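Local structure of propionate kinase (Francisella tularensis subsp. tularensis, 3KHY) at the interface of chains A and B. The protein phosphorylates propionate with ATP as a homodimeric kinase of the acetokinase family. Sequence-based numbering; all coordinates share one arbitrary frame. Chains: chain A/B, Propionate kinase.

The interface of chains A and B. Residues chain A 242-243, 246, 253; chain B 242-243, 246, 253.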
ATOM      1  N   PHE A 242       7.010 -12.174   2.057  1.00 14.74           N
ATOM      2  CA  PHE A 242       8.384 -12.560   2.347  1.00 16.01           C
ATOM      3  C   PHE A 242       8.418 -13.867   3.137  1.00 18.10           C
ATOM      4  O   PHE A 242       9.115 -14.802   2.759  1.00 18.76           O
ATOM      5  CB  PHE A 242       9.145 -11.446   3.063  1.00 14.29           C
ATOM      6  CG  PHE A 242       9.651 -10.370   2.128  1.00 19.11           C
ATOM      7  CD1 PHE A 242      10.967 -10.358   1.704  1.00 17.41           C
ATOM      8  CD2 PHE A 242       8.796  -9.395   1.651  1.00 17.57           C
ATOM      9  CE1 PHE A 242      11.430  -9.364   0.824  1.00 18.74           C
ATOM     10  CE2 PHE A 242       9.254  -8.400   0.774  1.00 21.60           C
ATOM     11  CZ  PHE A 242      10.570  -8.393   0.369  1.00 18.09           C
ATOM     12  N   ALA A 243       7.637 -13.939   4.210  1.00 17.89           N
ATOM     13  CA  ALA A 243       7.593 -15.155   5.026  1.00 15.99           C
ATOM     14  C   ALA A 243       7.012 -16.315   4.225  1.00 19.09           C
ATOM     15  O   ALA A 243       7.460 -17.456   4.340  1.00 19.50           O
ATOM     16  CB  ALA A 243       6.793 -14.924   6.323  1.00 15.57           C
ATOM     17  N   SER A 246       9.865 -17.377   1.713  1.00 19.11           N
ATOM     18  CA  SER A 246      10.981 -17.876   2.511  1.00 24.25           C
ATOM     19  C   SER A 246      10.635 -19.216   3.165  1.00 27.09           C
ATOM     20  O   SER A 246      11.401 -20.178   3.080  1.00 24.76           O
ATOM     21  CB  SER A 246      11.371 -16.849   3.584  1.00 26.04           C
ATOM     22  OG  SER A 246      12.303 -17.396   4.504  1.00 33.37           O
ATOM     23  N   VAL A 253      15.941 -13.318   1.544  1.00 24.63           N
ATOM     24  CA  VAL A 253      15.446 -11.948   1.462  1.00 30.69           C
ATOM     25  C   VAL A 253      15.964 -11.273   0.196  1.00 25.51           C
ATOM     26  O   VAL A 253      15.234 -10.550  -0.476  1.00 22.34           O
ATOM     27  CB  VAL A 253      15.890 -11.091   2.664  1.00 36.65           C
ATOM     28  CG1 VAL A 253      15.402  -9.656   2.498  1.00 32.09           C
ATOM     29  CG2 VAL A 253      15.373 -11.665   3.950  1.00 44.67           C
TER
ATOM     30  N   PHE B 242      12.301  -5.132   4.213  1.00 15.75           N
ATOM     31  CA  PHE B 242      12.896  -6.419   4.553  1.00 16.36           C
ATOM     32  C   PHE B 242      14.396  -6.424   4.286  1.00 19.84           C
ATOM     33  O   PHE B 242      15.180  -6.755   5.172  1.00 19.09           O
ATOM     34  CB  PHE B 242      12.192  -7.581   3.848  1.00 17.26           C
ATOM     35  CG  PHE B 242      10.915  -7.994   4.516  1.00 22.73           C
ATOM     36  CD1 PHE B 242      10.889  -9.067   5.407  1.00 19.46           C
ATOM     37  CD2 PHE B 242       9.749  -7.289   4.292  1.00 15.85           C
ATOM     38  CE1 PHE B 242       9.716  -9.436   6.035  1.00 20.97           C
ATOM     39  CE2 PHE B 242       8.567  -7.656   4.927  1.00 16.13           C
ATOM     40  CZ  PHE B 242       8.551  -8.728   5.785  1.00 17.78           C
ATOM     41  N   ALA B 243      14.791  -6.053   3.072  1.00 19.39           N
ATOM     42  CA  ALA B 243      16.208  -6.009   2.719  1.00 20.66           C
ATOM     43  C   ALA B 243      16.932  -4.976   3.578  1.00 17.46           C
ATOM     44  O   ALA B 243      18.071  -5.181   4.015  1.00 20.56           O
ATOM     45  CB  ALA B 243      16.379  -5.685   1.238  1.00 23.17           C
ATOM     46  N   SER B 246      17.202  -6.424   7.236  1.00 23.80           N
ATOM     47  CA  SER B 246      18.111  -7.561   7.190  1.00 20.78           C
ATOM     48  C   SER B 246      19.572  -7.139   6.992  1.00 20.96           C
ATOM     49  O   SER B 246      20.453  -7.569   7.731  1.00 25.48           O
ATOM     50  CB  SER B 246      17.691  -8.541   6.090  1.00 26.83           C
ATOM     51  OG  SER B 246      18.659  -9.561   5.942  1.00 29.69           O
ATOM     52  N   VAL B 253      13.734 -12.969   8.234  1.00 21.85           N
ATOM     53  CA  VAL B 253      12.384 -12.711   7.709  1.00 22.93           C
ATOM     54  C   VAL B 253      11.319 -12.986   8.777  1.00 21.11           C
ATOM     55  O   VAL B 253      10.336 -12.252   8.896  1.00 21.47           O
ATOM     56  CB  VAL B 253      12.092 -13.542   6.423  1.00 23.78           C
ATOM     57  CG1 VAL B 253      10.597 -13.584   6.105  1.00 19.08           C
ATOM     58  CG2 VAL B 253      12.860 -12.989   5.241  1.00 26.25           C
TER
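With chi1 at -80° in both chains, A:Phe242 and B:Phe242 each set CG beside the backbone N and anti to the carbonyl carbon, which sends the two rings from their helices (241-249) towards the two-fold axis. There they stack face to face, planes 3° apart and centroids 4.1 Å from each other. The side chains run past one another in opposite directions, so that CG of each phenylalanine lies over the centre of the other ring. The overlap continues onto the stems: CB of A:Phe242 sits 3.6 Å from CE1 of B:Phe242, and the exchanged pair repeats this. On the axis itself, CD2 of A:Phe242 faces CD2 of B:Phe242 at 3.5 Å.

A:Val253 and B:Val253, at the starts of helices 253-262, lie together beside the stack, further along the two-fold axis, and hide more surface than the other residues of this patch. Each valine points CG1 away from its own backbone N (chi1 164° in B:Val253) and lays that methyl against the partner's helix 241-249. CG1 of B:Val253 rests on the backbone of A:Ala243, 3.6 Å from its CA. The same methyl also touches CB of A:Phe242, at 4.0 Å, next to the stacked ring. The CG2 methyls of the two valines meet near the axis, but their modelled separation is too short to be trusted.

The patch is thus a two-fold symmetric, mainly apolar part of the homodimer interface, and so contributes to assembly; its centre is about 25 Å from A:Asp142, the predicted active-site residue. At its rim, CB of A:Ser246 approaches CG1 of B:Val253 at 4.2 Å.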